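Local coordinates for 1-acyl-sn-glycerol-3-phosphate acyltransferase (Thermotoga maritima, PDB 5KYM), which catalyses acyl transfer to the sn-2 position of 1-acyl-sn-glycerol-3-phosphate, yielding phosphatidic acid, from an active site positioned within the membrane bilayer, at residues A[166-177]-A[223-234]. Sequence-based numbering, arbitrary orientation.
Sequences LSFKKDSLMIAV and EEELRKYVEEVV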
loop_
_atom_site.group_PDB
_atom_site.type_symbol
_atom_site.label_atom_id
_atom_site.label_comp_id
_atom_site.label_asym_id
_atom_site.label_seq_id
_atom_site.Cartn_x
_atom_site.Cartn_y
_atom_site.Cartn_z
ATOM N N LEU A 166 9.184 -10.552 8.657
ATOM C CA LEU A 166 8.649 -11.518 9.571
ATOM C C LEU A 166 7.987 -12.637 8.790
ATOM O O LEU A 166 7.841 -12.565 7.570
ATOM C CB LEU A 166 7.630 -10.848 10.465
ATOM C CG LEU A 166 8.120 -9.602 11.244
ATOM C CD1 LEU A 166 6.926 -8.742 11.657
ATOM C CD2 LEU A 166 9.041 -9.916 12.413
ATOM N N SER A 167 7.600 -13.695 9.497
ATOM C CA SER A 167 6.876 -14.819 8.882
ATOM C C SER A 167 5.524 -14.389 8.401
ATOM O O SER A 167 4.898 -13.594 9.067
ATOM C CB SER A 167 6.701 -15.977 9.867
ATOM O OG SER A 167 7.882 -16.731 9.948
ATOM N N PHE A 168 5.046 -14.911 7.284
ATOM C CA PHE A 168 3.680 -14.590 6.839
ATOM C C PHE A 168 2.742 -15.353 7.779
ATOM O O PHE A 168 2.880 -16.547 7.922
ATOM C CB PHE A 168 3.482 -14.958 5.343
ATOM C CG PHE A 168 4.133 -13.986 4.339
ATOM C CD1 PHE A 168 5.108 -13.056 4.694
ATOM C CD2 PHE A 168 3.710 -13.977 3.023
ATOM C CE1 PHE A 168 5.645 -12.166 3.774
ATOM C CE2 PHE A 168 4.238 -13.101 2.098
ATOM C CZ PHE A 168 5.245 -12.234 2.475
ATOM N N LYS A 169 1.842 -14.663 8.467
ATOM C CA LYS A 169 0.896 -15.307 9.381
ATOM C C LYS A 169 0.146 -16.436 8.619
ATOM O O LYS A 169 -0.108 -16.346 7.424
ATOM C CB LYS A 169 -0.085 -14.272 10.031
ATOM C CG LYS A 169 0.482 -13.205 11.005
ATOM C CD LYS A 169 1.545 -13.721 12.041
ATOM C CE LYS A 169 2.492 -12.624 12.602
ATOM N NZ LYS A 169 3.672 -12.102 11.749
ATOM N N LYS A 170 -0.157 -17.527 9.315
ATOM C CA LYS A 170 -0.916 -18.663 8.756
ATOM C C LYS A 170 -2.293 -18.170 8.309
ATOM O O LYS A 170 -2.893 -17.321 8.927
ATOM C CB LYS A 170 -0.999 -19.818 9.803
ATOM C CG LYS A 170 -1.837 -21.070 9.471
ATOM C CD LYS A 170 -2.750 -21.450 10.658
ATOM C CE LYS A 170 -3.167 -22.919 10.703
ATOM N NZ LYS A 170 -3.762 -23.338 9.405
ATOM N N ASP A 171 -2.764 -18.717 7.213
ATOM C CA ASP A 171 -4.016 -18.320 6.526
ATOM C C ASP A 171 -4.003 -16.896 5.973
ATOM O O ASP A 171 -5.072 -16.385 5.631
ATOM C CB ASP A 171 -5.284 -18.566 7.391
ATOM C CG ASP A 171 -5.470 -20.056 7.795
ATOM O OD1 ASP A 171 -5.112 -21.002 7.029
ATOM O OD2 ASP A 171 -6.010 -20.290 8.900
ATOM N N SER A 172 -2.829 -16.271 5.825
ATOM C CA SER A 172 -2.762 -14.871 5.370
ATOM C C SER A 172 -3.144 -14.754 3.890
ATOM O O SER A 172 -3.920 -13.878 3.514
ATOM C CB SER A 172 -1.427 -14.230 5.686
ATOM O OG SER A 172 -0.299 -14.922 5.170
ATOM N N LEU A 173 -2.692 -15.701 3.070
ATOM C CA LEU A 173 -3.132 -15.768 1.664
ATOM C C LEU A 173 -4.481 -16.419 1.361
ATOM O O LEU A 173 -4.892 -16.477 0.221
ATOM C CB LEU A 173 -2.024 -16.355 0.758
ATOM C CG LEU A 173 -1.176 -15.121 0.411
ATOM C CD1 LEU A 173 0.128 -15.283 1.122
ATOM C CD2 LEU A 173 -1.056 -14.888 -1.076
ATOM N N MET A 174 -5.219 -16.793 2.362
ATOM C CA MET A 174 -6.554 -17.297 2.118
ATOM C C MET A 174 -7.388 -16.380 1.218
ATOM O O MET A 174 -8.169 -16.912 0.435
ATOM C CB MET A 174 -7.283 -17.592 3.432
ATOM C CG MET A 174 -8.456 -18.549 3.249
ATOM S SD MET A 174 -8.034 -20.162 2.517
ATOM C CE MET A 174 -6.989 -20.918 3.779
ATOM N N ILE A 175 -7.214 -15.052 1.206
ATOM C CA ILE A 175 -8.126 -14.297 0.319
ATOM C C ILE A 175 -7.887 -14.574 -1.158
ATOM O O ILE A 175 -8.796 -14.483 -1.959
ATOM C CB ILE A 175 -8.206 -12.777 0.561
ATOM C CG1 ILE A 175 -6.971 -12.087 0.130
ATOM C CG2 ILE A 175 -8.468 -12.445 2.016
ATOM C CD1 ILE A 175 -7.164 -10.608 0.218
ATOM N N ALA A 176 -6.669 -14.967 -1.499
ATOM C CA ALA A 176 -6.348 -15.371 -2.875
ATOM C C ALA A 176 -6.897 -16.762 -3.215
ATOM O O ALA A 176 -7.576 -16.958 -4.233
ATOM C CB ALA A 176 -4.850 -15.328 -3.107
ATOM N N VAL A 177 -6.595 -17.727 -2.350
ATOM C CA VAL A 177 -7.099 -19.092 -2.483
ATOM C C VAL A 177 -8.575 -19.171 -2.722
ATOM O O VAL A 177 -8.977 -19.842 -3.628
ATOM C CB VAL A 177 -6.676 -19.964 -1.280
ATOM C CG1 VAL A 177 -7.736 -20.928 -0.888
ATOM C CG2 VAL A 177 -5.437 -20.693 -1.670
ATOM N N GLU A 223 -3.516 -23.105 0.397
ATOM C CA GLU A 223 -3.175 -21.752 0.889
ATOM C C GLU A 223 -1.786 -21.721 1.425
ATOM O O GLU A 223 -1.066 -20.758 1.203
ATOM C CB GLU A 223 -4.107 -21.331 2.025
ATOM C CG GLU A 223 -3.852 -19.906 2.538
ATOM C CD GLU A 223 -2.726 -19.775 3.556
ATOM O OE1 GLU A 223 -2.291 -20.846 4.066
ATOM O OE2 GLU A 223 -2.293 -18.619 3.865
ATOM N N GLU A 224 -1.432 -22.747 2.180
ATOM C CA GLU A 224 -0.133 -22.833 2.812
ATOM C C GLU A 224 1.028 -22.937 1.834
ATOM O O GLU A 224 2.110 -22.520 2.170
ATOM C CB GLU A 224 -0.118 -24.025 3.773
ATOM C CG GLU A 224 0.893 -23.954 4.891
ATOM C CD GLU A 224 1.667 -25.247 4.997
ATOM O OE1 GLU A 224 1.211 -26.135 5.758
ATOM O OE2 GLU A 224 2.690 -25.364 4.250
ATOM N N GLU A 225 0.804 -23.471 0.640
ATOM C CA GLU A 225 1.866 -23.691 -0.345
ATOM C C GLU A 225 2.105 -22.426 -1.171
ATOM O O GLU A 225 3.227 -22.121 -1.573
ATOM C CB GLU A 225 1.516 -24.879 -1.234
ATOM C CG GLU A 225 2.593 -25.272 -2.254
ATOM C CD GLU A 225 2.070 -26.209 -3.352
ATOM O OE1 GLU A 225 1.571 -27.258 -2.895
ATOM O OE2 GLU A 225 2.169 -25.926 -4.612
ATOM N N LEU A 226 1.028 -21.726 -1.455
ATOM C CA LEU A 226 1.023 -20.419 -2.148
ATOM C C LEU A 226 1.727 -19.378 -1.328
ATOM O O LEU A 226 2.533 -18.586 -1.844
ATOM C CB LEU A 226 -0.456 -19.960 -2.380
ATOM C CG LEU A 226 -0.744 -18.531 -2.818
ATOM C CD1 LEU A 226 -0.138 -18.185 -4.153
ATOM C CD2 LEU A 226 -2.236 -18.338 -2.898
ATOM N N ARG A 227 1.391 -19.379 -0.038
ATOM C CA ARG A 227 1.950 -18.429 0.920
ATOM C C ARG A 227 3.439 -18.511 0.986
ATOM O O ARG A 227 4.121 -17.502 0.960
ATOM C CB ARG A 227 1.376 -18.636 2.303
ATOM C CG ARG A 227 1.799 -17.573 3.289
ATOM C CD ARG A 227 1.065 -17.715 4.604
ATOM N NE ARG A 227 1.692 -18.850 5.263
ATOM C CZ ARG A 227 1.084 -19.946 5.658
ATOM N NH1 ARG A 227 -0.227 -20.075 5.543
ATOM N NH2 ARG A 227 1.805 -20.922 6.204
ATOM N N LYS A 228 3.939 -19.734 1.038
ATOM C CA LYS A 228 5.348 -19.975 1.073
ATOM C C LYS A 228 6.058 -19.514 -0.191
ATOM O O LYS A 228 7.226 -19.138 -0.120
ATOM C CB LYS A 228 5.606 -21.433 1.433
ATOM C CG LYS A 228 5.167 -21.741 2.890
ATOM C CD LYS A 228 5.597 -20.741 4.002
ATOM C CE LYS A 228 7.124 -20.462 4.056
ATOM N NZ LYS A 228 7.893 -21.558 4.748
ATOM N N TYR A 229 5.371 -19.510 -1.332
ATOM C CA TYR A 229 5.997 -19.215 -2.629
ATOM C C TYR A 229 6.185 -17.734 -2.712
ATOM O O TYR A 229 7.274 -17.206 -3.056
ATOM C CB TYR A 229 5.146 -19.772 -3.794
ATOM C CG TYR A 229 5.686 -19.482 -5.173
ATOM C CD1 TYR A 229 5.307 -18.355 -5.851
ATOM C CD2 TYR A 229 6.505 -20.358 -5.833
ATOM C CE1 TYR A 229 5.819 -18.052 -7.093
ATOM C CE2 TYR A 229 6.988 -20.092 -7.093
ATOM C CZ TYR A 229 6.640 -18.931 -7.712
ATOM O OH TYR A 229 7.072 -18.565 -8.983
ATOM N N VAL A 230 5.093 -17.065 -2.354
ATOM C CA VAL A 230 5.019 -15.611 -2.395
ATOM C C VAL A 230 5.996 -15.006 -1.371
ATOM O O VAL A 230 6.755 -14.108 -1.683
ATOM C CB VAL A 230 3.565 -15.143 -2.173
ATOM C CG1 VAL A 230 3.509 -13.617 -2.047
ATOM C CG2 VAL A 230 2.682 -15.597 -3.327
ATOM N N GLU A 231 5.975 -15.547 -0.158
ATOM C CA GLU A 231 6.955 -15.246 0.889
ATOM C C GLU A 231 8.397 -15.311 0.458
ATOM O O GLU A 231 9.115 -14.366 0.764
ATOM C CB GLU A 231 6.763 -16.120 2.143
ATOM C CG GLU A 231 7.485 -15.536 3.348
ATOM C CD GLU A 231 7.265 -16.214 4.683
ATOM O OE1 GLU A 231 6.620 -17.275 4.780
ATOM O OE2 GLU A 231 7.785 -15.638 5.656
ATOM N N GLU A 232 8.834 -16.368 -0.242
ATOM C CA GLU A 232 10.246 -16.403 -0.721
ATOM C C GLU A 232 10.447 -15.361 -1.731
ATOM O O GLU A 232 11.452 -14.663 -1.645
ATOM C CB GLU A 232 10.805 -17.747 -1.246
ATOM C CG GLU A 232 11.312 -18.745 -0.164
ATOM C CD GLU A 232 11.497 -18.173 1.275
ATOM O OE1 GLU A 232 12.601 -17.614 1.579
ATOM O OE2 GLU A 232 10.543 -18.286 2.105
ATOM N N VAL A 233 9.493 -15.213 -2.649
ATOM C CA VAL A 233 9.588 -14.155 -3.705
ATOM C C VAL A 233 9.790 -12.741 -3.127
ATOM O O VAL A 233 10.701 -12.015 -3.535
ATOM C CB VAL A 233 8.356 -14.141 -4.651
ATOM C CG1 VAL A 233 8.420 -12.941 -5.587
ATOM C CG2 VAL A 233 8.262 -15.444 -5.449
ATOM N N VAL A 234 8.939 -12.394 -2.181
ATOM C CA VAL A 234 8.977 -11.085 -1.582
ATOM C C VAL A 234 10.286 -10.922 -0.829
ATOM O O VAL A 234 10.996 -9.911 -1.025
ATOM C CB VAL A 234 7.798 -10.808 -0.630
ATOM C CG1 VAL A 234 7.960 -9.393 -0.073
ATOM C CG2 VAL A 234 6.462 -10.920 -1.346
#
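Phe168, Leu173, Glu223, Arg227 and Glu231 carry a mixed apolar and polar contact in which a loop and the short helix 174-177 pack along the first turns of the C-terminal helix 223-243. Phe168 lies flat against Glu231: its ring and the carboxylate plane are 12° apart, and Glu231 CG sits over the ring face, 3.7 Å from the centroid, a CH-pi contact. The same carboxylate reaches back to the loop, where Phe168 N gives Glu231 OE2 a weak hydrogen bond of 3.3 Å. Further along, Leu173 CD1 rests on Arg227 CG at 3.6 Å, while its CD2 meets Leu226. With CG anti to the backbone N (chi1 -177°) and a bend at chi2, Glu223 brings its carboxylate against the backbone of Asp171 to Leu173; OE2 receives a weak bond from Leu173 N at 3.1 Å. Arg227 NH1 holds both Glu223 oxygens, 2.7 Å from OE1 and donating in the guanidinium plane to the syn lone pair of OE2 at 3.0 Å. Asp171 OD1 comes within 4.1 Å of Glu223 OE1, a like-charge approach that Arg227 on one carboxylate and Lys170 on the other would probably ease. Lys170 CA lies over one guanidinium face, toward its rim. Lys170 belongs to the type II turn from Lys169 to Ser172, where Ser172 OG donates to Lys169 O at 2.7 Å. Toward the central sheet, Phe168 and Val230 touch Val81. Loop and helix thus share one sheet face, in keeping with the alpha/beta fold of HX4D acyltransferases.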